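Long-range contact in aspartokinase 1, chloroplastic (Arabidopsis thaliana, PDB 2CDQ), which phosphorylates L-aspartate with ATP, the first step of the aspartate-family pathway to lysine, threonine, methionine and isoleucine: residues 189-200 with 238-246. Sequence-based numbering, arbitrary orientation.
Sequences EATYPAVAKRLY and TTIGKALGL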
loop_
_atom_site.group_PDB
_atom_site.type_symbol
_atom_site.label_atom_id
_atom_site.label_comp_id
_atom_site.label_asym_id
_atom_site.label_seq_id
_atom_site.Cartn_x
_atom_site.Cartn_y
_atom_site.Cartn_z
ATOM N N GLU A 189 -15.995 8.346 27.108
ATOM C CA GLU A 189 -15.402 9.421 27.922
ATOM C C GLU A 189 -15.910 9.530 29.366
ATOM O O GLU A 189 -15.188 10.020 30.238
ATOM C CB GLU A 189 -15.511 10.778 27.208
ATOM C CG GLU A 189 -14.203 11.257 26.553
ATOM C CD GLU A 189 -13.180 11.793 27.564
ATOM O OE1 GLU A 189 -13.596 12.401 28.584
ATOM O OE2 GLU A 189 -11.956 11.610 27.331
ATOM N N ALA A 190 -17.137 9.069 29.612
ATOM C CA ALA A 190 -17.743 9.105 30.953
ATOM C C ALA A 190 -17.064 8.168 31.962
ATOM O O ALA A 190 -17.328 8.239 33.168
ATOM C CB ALA A 190 -19.238 8.812 30.869
ATOM N N THR A 191 -16.187 7.303 31.454
ATOM C CA THR A 191 -15.476 6.313 32.261
ATOM C C THR A 191 -14.509 6.961 33.255
ATOM O O THR A 191 -14.471 6.564 34.422
ATOM C CB THR A 191 -14.751 5.263 31.353
ATOM O OG1 THR A 191 -15.724 4.417 30.724
ATOM C CG2 THR A 191 -13.782 4.390 32.144
ATOM N N TYR A 192 -13.747 7.959 32.806
ATOM C CA TYR A 192 -12.725 8.587 33.659
ATOM C C TYR A 192 -13.275 9.216 34.951
ATOM O O TYR A 192 -12.764 8.922 36.038
ATOM C CB TYR A 192 -11.861 9.587 32.873
ATOM C CG TYR A 192 -11.199 8.984 31.658
ATOM C CD1 TYR A 192 -11.631 9.315 30.376
ATOM C CD2 TYR A 192 -10.156 8.067 31.788
ATOM C CE1 TYR A 192 -11.036 8.759 29.249
ATOM C CE2 TYR A 192 -9.555 7.497 30.666
ATOM C CZ TYR A 192 -10.000 7.850 29.399
ATOM O OH TYR A 192 -9.417 7.302 28.278
ATOM N N PRO A 193 -14.308 10.083 34.845
ATOM C CA PRO A 193 -14.903 10.641 36.070
ATOM C C PRO A 193 -15.587 9.596 36.966
ATOM O O PRO A 193 -15.494 9.695 38.198
ATOM C CB PRO A 193 -15.930 11.652 35.539
ATOM C CG PRO A 193 -15.500 11.936 34.128
ATOM C CD PRO A 193 -14.959 10.632 33.640
ATOM N N ALA A 194 -16.253 8.611 36.353
ATOM C CA ALA A 194 -16.978 7.571 37.092
ATOM C C ALA A 194 -16.046 6.679 37.902
ATOM O O ALA A 194 -16.337 6.346 39.054
ATOM C CB ALA A 194 -17.825 6.732 36.147
ATOM N N VAL A 195 -14.925 6.303 37.293
ATOM C CA VAL A 195 -13.957 5.396 37.910
ATOM C C VAL A 195 -13.149 6.082 39.015
ATOM O O VAL A 195 -12.954 5.505 40.092
ATOM C CB VAL A 195 -13.038 4.739 36.842
ATOM C CG1 VAL A 195 -11.773 4.148 37.466
ATOM C CG2 VAL A 195 -13.811 3.670 36.084
ATOM N N ALA A 196 -12.694 7.307 38.751
ATOM C CA ALA A 196 -11.960 8.094 39.745
ATOM C C ALA A 196 -12.792 8.301 41.012
ATOM O O ALA A 196 -12.276 8.189 42.128
ATOM C CB ALA A 196 -11.534 9.430 39.160
ATOM N N LYS A 197 -14.083 8.574 40.820
ATOM C CA LYS A 197 -15.027 8.813 41.915
ATOM C C LYS A 197 -15.273 7.556 42.749
ATOM O O LYS A 197 -15.294 7.616 43.982
ATOM C CB LYS A 197 -16.351 9.347 41.358
ATOM C CG LYS A 197 -17.151 10.227 42.309
ATOM C CD LYS A 197 -18.262 9.452 43.006
ATOM C CE LYS A 197 -19.488 10.327 43.235
ATOM N NZ LYS A 197 -19.172 11.574 43.986
ATOM N N ARG A 198 -15.453 6.423 42.069
ATOM C CA ARG A 198 -15.733 5.151 42.736
ATOM C C ARG A 198 -14.504 4.619 43.473
ATOM O O ARG A 198 -14.615 4.119 44.596
ATOM C CB ARG A 198 -16.235 4.115 41.725
ATOM C CG ARG A 198 -17.447 3.305 42.184
ATOM C CD ARG A 198 -17.094 2.249 43.223
ATOM N NE ARG A 198 -18.124 1.214 43.276
ATOM C CZ ARG A 198 -18.032 0.091 43.982
ATOM N NH1 ARG A 198 -16.952 -0.156 44.712
ATOM N NH2 ARG A 198 -19.025 -0.792 43.955
ATOM N N LEU A 199 -13.338 4.735 42.840
ATOM C CA LEU A 199 -12.091 4.255 43.433
ATOM C C LEU A 199 -11.589 5.145 44.564
ATOM O O LEU A 199 -10.895 4.668 45.459
ATOM C CB LEU A 199 -10.999 4.052 42.370
ATOM C CG LEU A 199 -11.064 2.798 41.484
ATOM C CD1 LEU A 199 -9.923 2.789 40.476
ATOM C CD2 LEU A 199 -11.049 1.514 42.308
ATOM N N TYR A 200 -11.942 6.430 44.531
ATOM C CA TYR A 200 -11.555 7.344 45.615
ATOM C C TYR A 200 -12.460 7.310 46.846
ATOM O O TYR A 200 -11.969 7.382 47.974
ATOM C CB TYR A 200 -11.341 8.777 45.111
ATOM C CG TYR A 200 -9.876 9.150 45.080
ATOM C CD1 TYR A 200 -9.406 10.279 45.766
ATOM C CD2 TYR A 200 -8.944 8.345 44.396
ATOM C CE1 TYR A 200 -8.044 10.616 45.752
ATOM C CE2 TYR A 200 -7.584 8.666 44.378
ATOM C CZ TYR A 200 -7.142 9.801 45.056
ATOM O OH TYR A 200 -5.802 10.116 45.035
ATOM N N THR A 238 -3.972 1.619 31.662
ATOM C CA THR A 238 -3.758 3.003 31.215
ATOM C C THR A 238 -4.981 3.888 31.456
ATOM O O THR A 238 -4.842 5.058 31.816
ATOM C CB THR A 238 -3.375 3.078 29.733
ATOM O OG1 THR A 238 -4.377 2.419 28.954
ATOM C CG2 THR A 238 -2.025 2.423 29.491
ATOM N N THR A 239 -6.171 3.322 31.252
ATOM C CA THR A 239 -7.422 4.008 31.552
ATOM C C THR A 239 -7.443 4.462 33.013
ATOM O O THR A 239 -7.578 5.652 33.292
ATOM C CB THR A 239 -8.639 3.116 31.232
ATOM O OG1 THR A 239 -8.597 2.746 29.847
ATOM C CG2 THR A 239 -9.952 3.839 31.520
ATOM N N ILE A 240 -7.279 3.513 33.935
ATOM C CA ILE A 240 -7.176 3.817 35.366
ATOM C C ILE A 240 -6.110 4.887 35.643
ATOM O O ILE A 240 -6.324 5.792 36.455
ATOM C CB ILE A 240 -6.911 2.539 36.197
ATOM C CG1 ILE A 240 -8.143 1.634 36.170
ATOM C CG2 ILE A 240 -6.553 2.884 37.637
ATOM C CD1 ILE A 240 -7.846 0.203 36.540
ATOM N N GLY A 241 -4.979 4.786 34.950
ATOM C CA GLY A 241 -3.905 5.775 35.045
ATOM C C GLY A 241 -4.373 7.193 34.767
ATOM O O GLY A 241 -4.170 8.085 35.598
ATOM N N LYS A 242 -5.003 7.393 33.604
ATOM C CA LYS A 242 -5.545 8.699 33.201
ATOM C C LYS A 242 -6.637 9.185 34.158
ATOM O O LYS A 242 -6.673 10.362 34.526
ATOM C CB LYS A 242 -6.075 8.652 31.759
ATOM C CG LYS A 242 -6.698 9.964 31.263
ATOM C CD LYS A 242 -7.029 9.917 29.769
ATOM C CE LYS A 242 -7.419 11.297 29.218
ATOM N NZ LYS A 242 -8.889 11.562 29.259
ATOM N N ALA A 243 -7.511 8.266 34.562
ATOM C CA ALA A 243 -8.632 8.587 35.441
ATOM C C ALA A 243 -8.177 9.075 36.815
ATOM O O ALA A 243 -8.839 9.914 37.434
ATOM C CB ALA A 243 -9.558 7.384 35.580
ATOM N N LEU A 244 -7.042 8.555 37.280
ATOM C CA LEU A 244 -6.522 8.893 38.605
ATOM C C LEU A 244 -5.283 9.798 38.552
ATOM O O LEU A 244 -4.701 10.117 39.592
ATOM C CB LEU A 244 -6.232 7.614 39.407
ATOM C CG LEU A 244 -7.394 6.906 40.116
ATOM C CD1 LEU A 244 -8.356 6.244 39.131
ATOM C CD2 LEU A 244 -6.867 5.880 41.115
ATOM N N GLY A 245 -4.892 10.201 37.342
ATOM C CA GLY A 245 -3.748 11.093 37.129
ATOM C C GLY A 245 -2.462 10.663 37.818
ATOM O O GLY A 245 -1.761 11.489 38.409
ATOM N N LEU A 246 -2.149 9.372 37.734
ATOM C CA LEU A 246 -0.997 8.805 38.437
ATOM C C LEU A 246 0.337 9.170 37.774
ATOM O O LEU A 246 0.359 9.684 36.651
ATOM C CB LEU A 246 -1.158 7.290 38.565
ATOM C CG LEU A 246 -2.497 6.814 39.142
ATOM C CD1 LEU A 246 -2.660 5.315 38.993
ATOM C CD2 LEU A 246 -2.638 7.215 40.598
HETATM O O HOH W 1 -9.573 4.498 27.669
#
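Leu244 is the knob of this contact: its side chain sits in a hollow of helix 191-200 bounded by Val195, Ala196, Leu199 and Tyr200. Leu244 CD1 reaches in over Ala196 CA and lies 4.0 Å from Leu199 CD1, while CD2 meets the Tyr200 ring at its edge, near the ring plane. One turn earlier along helix 238-244, Ile240 also brings its CG2 up to Leu199 CD1. The methyl of Ala243 fills the next hollow, between the backbone of Tyr192, the start of its ring and Val195; here the two backbones come nearest, with 4.5 Å between the CA atoms of Tyr192 and Ala243. With Ala196 and Ala243 meeting where the helices cross, the axes pass 8.6 Å apart at -78°. Both helices belong to the amino acid kinase domain, where Ile240 spans from Leu199 to Val60 and Val62 of strand 59-63 in the core sheet, and Phe176 packs on both Val195 and Thr239. Beyond Ala243 the bump comes from the other side: the Tyr192 ring has Thr239 O at its edge, in plane, and Thr239 CG2 near CE2. CG of Tyr192 is anti to the carbonyl carbon (chi1 -56°), which carries the ring across to helix 238-244. The extended Lys242 chain passes over one face and bends at its last torsion to leave NZ 3.8 Å from the Tyr192 ring centroid in a cation-pi contact. The same Lys242 NZ makes a long salt bridge to Glu189 OE2 (3.6 Å). A water links Tyr192 OH (2.9 Å) to Thr239 OG1, which also bonds Leu235 O.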